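Local coordinates for Kiaa0380 (Homo sapiens, PDB 1HTJ), which probably links heterotrimeric G protein signalling to Rho GTPases, as the RGS-like domain of the guanine nucleotide exchange factor PDZ-RhoGEF, at residues A[27-32]-A[139-143]; A[40-44]-A[156-160]; A[170-175]-A[203-207]. The protein carries 3 engineered substitutions. The contacts are given in a common frame with arbitrary orientation. Numbering follows the deposited sequence.

Contact 1. Residues A[27-32]-A[139-143]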
loop_
_atom_site.group_PDB
_atom_site.type_symbol
_atom_site.label_atom_id
_atom_site.label_comp_id
_atom_site.label_asym_id
_atom_site.label_seq_id
_atom_site.Cartn_x
_atom_site.Cartn_y
_atom_site.Cartn_z
ATOM N N SER A 27 -14.034 6.410 11.590
ATOM C CA SER A 27 -13.665 6.033 10.241
ATOM C C SER A 27 -13.504 7.263 9.366
ATOM O O SER A 27 -12.549 7.370 8.609
ATOM C CB SER A 27 -14.726 5.097 9.672
ATOM O OG SER A 27 -14.807 3.926 10.465
ATOM N N ASP A 28 -14.438 8.197 9.490
ATOM C CA ASP A 28 -14.398 9.432 8.714
ATOM C C ASP A 28 -13.042 10.118 8.921
ATOM O O ASP A 28 -12.436 10.634 7.981
ATOM C CB ASP A 28 -15.516 10.373 9.174
ATOM C CG ASP A 28 -16.839 9.654 9.394
ATOM O OD1 ASP A 28 -17.672 10.172 10.179
ATOM O OD2 ASP A 28 -17.054 8.580 8.780
ATOM N N ILE A 29 -12.575 10.125 10.165
ATOM C CA ILE A 29 -11.300 10.748 10.488
ATOM C C ILE A 29 -10.142 9.961 9.880
ATOM O O ILE A 29 -9.257 10.531 9.240
ATOM C CB ILE A 29 -11.102 10.851 12.018
ATOM C CG1 ILE A 29 -12.089 11.863 12.603
ATOM C CG2 ILE A 29 -9.682 11.264 12.339
ATOM C CD1 ILE A 29 -12.065 13.229 11.914
ATOM N N ILE A 30 -10.166 8.647 10.071
ATOM C CA ILE A 30 -9.128 7.772 9.547
ATOM C C ILE A 30 -9.005 7.763 8.019
ATOM O O ILE A 30 -7.921 7.971 7.489
ATOM C CB ILE A 30 -9.338 6.334 10.051
ATOM C CG1 ILE A 30 -9.240 6.322 11.580
ATOM C CG2 ILE A 30 -8.302 5.402 9.440
ATOM C CD1 ILE A 30 -9.490 4.985 12.212
ATOM N N PHE A 31 -10.109 7.538 7.313
ATOM C CA PHE A 31 -10.076 7.491 5.849
ATOM C C PHE A 31 -9.612 8.782 5.192
ATOM O O PHE A 31 -9.171 8.795 4.045
ATOM C CB PHE A 31 -11.453 7.105 5.301
ATOM C CG PHE A 31 -11.772 5.658 5.465
ATOM C CD1 PHE A 31 -12.887 5.253 6.186
ATOM C CD2 PHE A 31 -10.949 4.689 4.903
ATOM C CE1 PHE A 31 -13.180 3.901 6.347
ATOM C CE2 PHE A 31 -11.230 3.339 5.055
ATOM C CZ PHE A 31 -12.348 2.941 5.779
ATOM N N GLN A 32 -9.694 9.871 5.935
ATOM C CA GLN A 32 -9.298 11.174 5.425
ATOM C C GLN A 32 -7.781 11.431 5.451
ATOM O O GLN A 32 -7.247 12.121 4.573
ATOM C CB GLN A 32 -10.026 12.245 6.239
ATOM C CG GLN A 32 -9.909 13.651 5.704
ATOM C CD GLN A 32 -10.806 14.626 6.456
ATOM O OE1 GLN A 32 -10.771 15.830 6.204
ATOM N NE2 GLN A 32 -11.620 14.106 7.380
ATOM N N TYR A 139 -12.420 7.471 -2.809
ATOM C CA TYR A 139 -13.019 6.499 -1.921
ATOM C C TYR A 139 -14.033 7.146 -0.983
ATOM O O TYR A 139 -15.068 6.548 -0.694
ATOM C CB TYR A 139 -11.979 5.737 -1.098
ATOM C CG TYR A 139 -12.660 4.648 -0.300
ATOM C CD1 TYR A 139 -13.430 3.680 -0.949
ATOM C CD2 TYR A 139 -12.656 4.658 1.102
ATOM C CE1 TYR A 139 -14.193 2.763 -0.239
ATOM C CE2 TYR A 139 -13.425 3.735 1.833
ATOM C CZ TYR A 139 -14.197 2.799 1.144
ATOM O OH TYR A 139 -15.028 1.941 1.825
ATOM N N ARG A 140 -13.744 8.357 -0.509
ATOM C CA ARG A 140 -14.684 9.035 0.383
ATOM C C ARG A 140 -15.982 9.298 -0.368
ATOM O O ARG A 140 -17.058 9.287 0.212
ATOM C CB ARG A 140 -14.091 10.344 0.919
ATOM C CG ARG A 140 -13.139 10.125 2.121
ATOM C CD ARG A 140 -11.763 10.777 1.921
ATOM N NE ARG A 140 -11.771 12.214 2.184
ATOM C CZ ARG A 140 -12.080 12.738 3.369
ATOM N NH1 ARG A 140 -12.399 11.928 4.379
ATOM N NH2 ARG A 140 -12.078 14.061 3.550
ATOM N N THR A 141 -15.879 9.526 -1.668
ATOM C CA THR A 141 -17.060 9.749 -2.478
ATOM C C THR A 141 -17.891 8.464 -2.456
ATOM O O THR A 141 -19.106 8.520 -2.312
ATOM C CB THR A 141 -16.671 10.111 -3.929
ATOM O OG1 THR A 141 -16.015 11.386 -3.936
ATOM C CG2 THR A 141 -17.903 10.153 -4.826
ATOM N N LYS A 142 -17.232 7.311 -2.595
ATOM C CA LYS A 142 -17.920 6.008 -2.560
ATOM C C LYS A 142 -18.664 5.856 -1.229
ATOM O O LYS A 142 -19.776 5.322 -1.187
ATOM C CB LYS A 142 -16.923 4.848 -2.702
ATOM C CG LYS A 142 -16.200 4.793 -4.037
ATOM C CD LYS A 142 -17.094 4.213 -5.097
ATOM C CE LYS A 142 -16.505 4.349 -6.487
ATOM N NZ LYS A 142 -17.383 3.622 -7.479
ATOM N N ARG A 143 -18.041 6.320 -0.144
ATOM C CA ARG A 143 -18.664 6.244 1.177
ATOM C C ARG A 143 -19.925 7.142 1.197
ATOM O O ARG A 143 -21.014 6.713 1.600
ATOM C CB ARG A 143 -17.672 6.680 2.266
ATOM C CG ARG A 143 -16.355 5.904 2.241
ATOM C CD ARG A 143 -15.459 6.166 3.458
ATOM N NE ARG A 143 -15.923 5.460 4.651
ATOM C CZ ARG A 143 -16.214 6.050 5.810
ATOM N NH1 ARG A 143 -16.083 7.363 5.948
ATOM N NH2 ARG A 143 -16.677 5.337 6.825
#
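How a short helix can be held on a long one by a few large side chains is well illustrated where 27-32 meets 139-143. The two axes run nearly antiparallel, at 157°, yet come no closer than 11.1 Å over these short segments, so long side chains have to fill the gap; F31, R140 and R143 do most of this. F31 points at the other helix and presents a ring face to the edge of Y139 in a T-shaped pair, with centroids 5.4 Å apart and planes at 64°; the closest carbons, F31 CE2 and Y139 CE2, are 3.9 Å apart. R143 reaches across beside this pair. Its guanidinium lies with one face over F31 CD1, while its edge makes a salt bridge through NH1 to D28 OD2 at 3.2 Å, an almost straight hydrogen bond. E153 gives R143 a second carboxylate, at NE, and is also hydrogen-bonded to the hydroxyl of Y139, so the loop following helix 118-144 is tied in as well. The side chain of R140 leaves its helix sideways and reaches across at the more exposed edge: one face of its guanidinium lies over Q32 CB, R140 NH1 being only 3.0 Å from it, a tight van der Waals contact. The whole is an antiparallel helix-helix interface in an all-helical RGS-like domain, with an edge-to-face aromatic pair inside and arginine-mediated contacts at its more exposed side.

Contact 2. Residues A[40-44]-A[156-160]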
loop_
_atom_site.group_PDB
_atom_site.type_symbol
_atom_site.label_atom_id
_atom_site.label_comp_id
_atom_site.label_asym_id
_atom_site.label_seq_id
_atom_site.Cartn_x
_atom_site.Cartn_y
_atom_site.Cartn_z
ATOM N N ARG A 40 -3.952 2.088 10.760
ATOM C CA ARG A 40 -5.184 1.323 10.962
ATOM C C ARG A 40 -5.343 0.294 9.848
ATOM O O ARG A 40 -5.873 0.593 8.781
ATOM C CB ARG A 40 -6.377 2.274 10.989
ATOM C CG ARG A 40 -6.080 3.591 11.687
ATOM C CD ARG A 40 -5.315 3.374 12.994
ATOM N NE ARG A 40 -5.977 2.366 13.808
ATOM C CZ ARG A 40 -7.204 2.514 14.292
ATOM N NH1 ARG A 40 -7.874 3.633 14.042
ATOM N NH2 ARG A 40 -7.776 1.543 14.995
ATOM N N PRO A 41 -4.892 -0.944 10.102
ATOM C CA PRO A 41 -4.929 -2.083 9.178
ATOM C C PRO A 41 -6.282 -2.410 8.548
ATOM O O PRO A 41 -6.363 -2.658 7.347
ATOM C CB PRO A 41 -4.399 -3.237 10.031
ATOM C CG PRO A 41 -3.509 -2.544 11.018
ATOM C CD PRO A 41 -4.345 -1.359 11.404
ATOM N N ALA A 42 -7.332 -2.424 9.358
ATOM C CA ALA A 42 -8.669 -2.735 8.858
ATOM C C ALA A 42 -9.137 -1.701 7.836
ATOM O O ALA A 42 -9.635 -2.054 6.758
ATOM C CB ALA A 42 -9.660 -2.808 10.021
ATOM N N HIS A 43 -8.974 -0.432 8.192
ATOM C CA HIS A 43 -9.365 0.683 7.351
ATOM C C HIS A 43 -8.552 0.691 6.067
ATOM O O HIS A 43 -9.095 0.872 4.967
ATOM C CB HIS A 43 -9.161 1.988 8.114
ATOM C CG HIS A 43 -10.082 2.143 9.281
ATOM N ND1 HIS A 43 -10.006 1.340 10.399
ATOM C CD2 HIS A 43 -11.154 2.950 9.469
ATOM C CE1 HIS A 43 -10.994 1.641 11.223
ATOM N NE2 HIS A 43 -11.706 2.614 10.683
ATOM N N LEU A 44 -7.247 0.483 6.217
ATOM C CA LEU A 44 -6.344 0.450 5.086
ATOM C C LEU A 44 -6.802 -0.660 4.153
ATOM O O LEU A 44 -6.814 -0.499 2.940
ATOM C CB LEU A 44 -4.914 0.180 5.559
ATOM C CG LEU A 44 -3.846 0.216 4.460
ATOM C CD1 LEU A 44 -3.723 1.623 3.918
ATOM C CD2 LEU A 44 -2.500 -0.249 5.027
ATOM N N LEU A 156 -15.985 -3.110 9.676
ATOM C CA LEU A 156 -15.466 -2.015 10.490
ATOM C C LEU A 156 -16.353 -1.796 11.705
ATOM O O LEU A 156 -15.902 -1.275 12.722
ATOM C CB LEU A 156 -15.387 -0.716 9.680
ATOM C CG LEU A 156 -14.332 -0.609 8.576
ATOM C CD1 LEU A 156 -14.224 0.836 8.142
ATOM C CD2 LEU A 156 -12.988 -1.088 9.077
ATOM N N LEU A 157 -17.619 -2.189 11.585
ATOM C CA LEU A 157 -18.568 -2.041 12.677
ATOM C C LEU A 157 -18.125 -2.927 13.830
ATOM O O LEU A 157 -18.330 -2.593 14.991
ATOM C CB LEU A 157 -19.968 -2.454 12.226
ATOM C CG LEU A 157 -20.560 -1.678 11.044
ATOM C CD1 LEU A 157 -21.885 -2.306 10.645
ATOM C CD2 LEU A 157 -20.744 -0.202 11.412
ATOM N N ASP A 158 -17.509 -4.055 13.492
ATOM C CA ASP A 158 -17.027 -5.007 14.478
ATOM C C ASP A 158 -15.877 -4.522 15.358
ATOM O O ASP A 158 -15.635 -5.079 16.426
ATOM C CB ASP A 158 -16.620 -6.301 13.778
ATOM C CG ASP A 158 -17.782 -7.248 13.609
ATOM O OD1 ASP A 158 -18.874 -6.777 13.228
ATOM O OD2 ASP A 158 -17.603 -8.460 13.856
ATOM N N LEU A 159 -15.167 -3.491 14.922
ATOM C CA LEU A 159 -14.054 -2.984 15.713
ATOM C C LEU A 159 -14.519 -2.470 17.070
ATOM O O LEU A 159 -15.481 -1.706 17.161
ATOM C CB LEU A 159 -13.335 -1.864 14.965
ATOM C CG LEU A 159 -12.626 -2.242 13.669
ATOM C CD1 LEU A 159 -11.988 -1.005 13.100
ATOM C CD2 LEU A 159 -11.580 -3.312 13.922
ATOM N N ASP A 160 -13.827 -2.890 18.123
ATOM C CA ASP A 160 -14.160 -2.468 19.480
ATOM C C ASP A 160 -12.910 -2.071 20.270
ATOM O O ASP A 160 -12.691 -2.569 21.372
ATOM C CB ASP A 160 -14.891 -3.593 20.218
ATOM C CG ASP A 160 -14.094 -4.889 20.241
ATOM O OD1 ASP A 160 -12.865 -4.836 20.491
ATOM O OD2 ASP A 160 -14.698 -5.964 20.015
#
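The first turn of helix 41-54, entered through R40 at the N-cap position, faces a piece of loop, 156-160, whose first three residues have helical backbone angles without regular helical bonding. L159 N bonds back to L156 O at 3.2 Å, and this tight turn brings two leucines round to point at the helix; the closest CA atoms, those of A42 and L156, are 7.0 Å apart. The side chains meet through apolar contacts. A42 CB touches L156 CD2 at 3.9 Å and L159 CD1 at 4.3 Å. L156 also lies over a face of the H43 ring, its CD2 4.1 Å from the centroid in a CH-pi contact, while L159 CD1 comes within 3.4 Å of H43 CE1. The ring of H43 also meets F31, and L159 rests on V169 of helix 163-182, so both sides reach into neighbouring helices. Through two leucines three residues apart, the contact thus packs the connection between helices 118-144 and 163-182 against the N-terminal turn of helix 41-54 in this all-helical RGS-like domain.

Contact 3. Residues A[170-175]-A[203-207]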
loop_
_atom_site.group_PDB
_atom_site.type_symbol
_atom_site.label_atom_id
_atom_site.label_comp_id
_atom_site.label_asym_id
_atom_site.label_seq_id
_atom_site.Cartn_x
_atom_site.Cartn_y
_atom_site.Cartn_z
ATOM N N ALA A 170 -8.924 -6.744 9.953
ATOM C CA ALA A 170 -7.920 -6.473 8.932
ATOM C C ALA A 170 -7.648 -7.731 8.130
ATOM O O ALA A 170 -7.503 -7.692 6.911
ATOM C CB ALA A 170 -6.640 -5.991 9.568
ATOM N N GLU A 171 -7.581 -8.849 8.833
ATOM C CA GLU A 171 -7.319 -10.133 8.218
ATOM C C GLU A 171 -8.391 -10.464 7.181
ATOM O O GLU A 171 -8.085 -10.942 6.092
ATOM C CB GLU A 171 -7.295 -11.208 9.305
ATOM C CG GLU A 171 -6.330 -12.343 9.051
ATOM C CD GLU A 171 -6.560 -13.498 10.006
ATOM O OE1 GLU A 171 -6.614 -13.250 11.239
ATOM O OE2 GLU A 171 -6.687 -14.649 9.522
ATOM N N LYS A 172 -9.646 -10.205 7.530
ATOM C CA LYS A 172 -10.770 -10.474 6.639
ATOM C C LYS A 172 -10.632 -9.675 5.342
ATOM O O LYS A 172 -11.032 -10.133 4.265
ATOM C CB LYS A 172 -12.089 -10.117 7.338
ATOM C CG LYS A 172 -13.322 -10.418 6.505
ATOM C CD LYS A 172 -14.616 -10.158 7.283
ATOM C CE LYS A 172 -15.851 -10.445 6.406
ATOM N NZ LYS A 172 -17.167 -10.079 7.044
ATOM N N GLN A 173 -10.064 -8.479 5.459
ATOM C CA GLN A 173 -9.844 -7.622 4.311
ATOM C C GLN A 173 -8.727 -8.201 3.457
ATOM O O GLN A 173 -8.812 -8.227 2.227
ATOM C CB GLN A 173 -9.446 -6.210 4.754
ATOM C CG GLN A 173 -10.397 -5.558 5.746
ATOM C CD GLN A 173 -11.860 -5.742 5.361
ATOM O OE1 GLN A 173 -12.261 -5.445 4.232
ATOM N NE2 GLN A 173 -12.663 -6.234 6.301
ATOM N N LEU A 174 -7.669 -8.664 4.111
ATOM C CA LEU A 174 -6.540 -9.208 3.382
ATOM C C LEU A 174 -6.998 -10.418 2.576
ATOM O O LEU A 174 -6.586 -10.613 1.436
ATOM C CB LEU A 174 -5.421 -9.575 4.358
ATOM C CG LEU A 174 -4.150 -10.202 3.771
ATOM C CD1 LEU A 174 -3.676 -9.396 2.565
ATOM C CD2 LEU A 174 -3.058 -10.258 4.866
ATOM N N ALA A 175 -7.866 -11.225 3.172
ATOM C CA ALA A 175 -8.392 -12.403 2.489
ATOM C C ALA A 175 -9.198 -11.963 1.266
ATOM O O ALA A 175 -9.121 -12.580 0.209
ATOM C CB ALA A 175 -9.290 -13.204 3.436
ATOM N N ALA A 203 2.979 -5.210 9.320
ATOM C CA ALA A 203 1.986 -4.660 10.234
ATOM C C ALA A 203 1.427 -5.721 11.181
ATOM O O ALA A 203 0.447 -5.479 11.875
ATOM C CB ALA A 203 0.855 -4.030 9.447
ATOM N N GLY A 204 2.043 -6.897 11.202
ATOM C CA GLY A 204 1.582 -7.959 12.080
ATOM C C GLY A 204 0.267 -8.585 11.665
ATOM O O GLY A 204 -0.503 -9.043 12.509
ATOM N N ILE A 205 0.016 -8.605 10.360
ATOM C CA ILE A 205 -1.206 -9.173 9.802
ATOM C C ILE A 205 -0.849 -10.179 8.717
ATOM O O ILE A 205 -0.202 -9.833 7.730
ATOM C CB ILE A 205 -2.085 -8.096 9.142
ATOM C CG1 ILE A 205 -2.439 -7.002 10.149
ATOM C CG2 ILE A 205 -3.343 -8.746 8.575
ATOM C CD1 ILE A 205 -3.422 -7.441 11.203
ATOM N N ARG A 206 -1.274 -11.421 8.897
ATOM C CA ARG A 206 -1.008 -12.465 7.918
ATOM C C ARG A 206 -2.205 -13.408 7.867
ATOM O O ARG A 206 -2.900 -13.607 8.860
ATOM C CB ARG A 206 0.299 -13.187 8.273
ATOM C CG ARG A 206 1.528 -12.305 8.021
ATOM C CD ARG A 206 2.804 -12.753 8.748
ATOM N NE ARG A 206 3.227 -14.109 8.397
ATOM C CZ ARG A 206 4.429 -14.618 8.674
ATOM N NH1 ARG A 206 5.343 -13.886 9.303
ATOM N NH2 ARG A 206 4.713 -15.872 8.339
ATOM N N LEU A 207 -2.461 -13.963 6.690
ATOM C CA LEU A 207 -3.602 -14.851 6.483
ATOM C C LEU A 207 -3.498 -16.230 7.145
ATOM O O LEU A 207 -2.970 -17.167 6.504
ATOM C CB LEU A 207 -3.862 -14.993 4.977
ATOM C CG LEU A 207 -5.270 -14.599 4.508
ATOM C CD1 LEU A 207 -5.732 -13.335 5.213
ATOM C CD2 LEU A 207 -5.265 -14.406 3.005
#
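Helix termination can set the course of the chain that follows, and a Schellman motif does so here. G204, with its positive phi, is the C-prime residue ending helix 186-202; I205 N bonds to M200 O and G204 N to S201 O. Beyond it the backbone becomes extended and passes alongside helix 163-182, its closest CA pair being E171 and L207 at 6.3 Å. I205 points inward, placing CD1 3.9 Å from A170 CB and CG2 4.0 Å from L174 CD2. R206 turns its side chain away, although its carbonyl O lies 3.7 Å from E171 CG. L207 has the greatest area covered: its CD1 sits 3.8 Å from L174 CG, 4.0 Å from A175 CB and 3.5 Å from E171 O. L174 thus touches both I205 and L207, and it also packs on L196 and M200 of helix 186-202, which leads into the Schellman motif. The alternation, I205 and L207 packed and R206 directed away, is that of an extended backbone; here it lays the chain after the Schellman motif against helix 163-182 of the RGS-like domain.

How the contacts relate
The three contacts join parts of one all-helical RGS-like domain. Along the chain, contacts 1 and 2 cross, their segments alternating, whereas contact 3 opens only after both have closed. Contact 2 is the middle one: its centre lies 13 Å from that of contact 1 and 11 Å from that of contact 3, while contacts 1 and 3 are 20 Å apart between centres and do not touch. They use helices 118-144 and 163-182, successive in the chain and joined by the loop of contact 2. Helix 41-54 is the bridge: H43 O lies 3.3 Å from F31 CE2 of contact 1, and P41 CB 3.6 Å from A170 CB of contact 3. Helix 27-32, loop and tail thereby form one continuous packed arrangement.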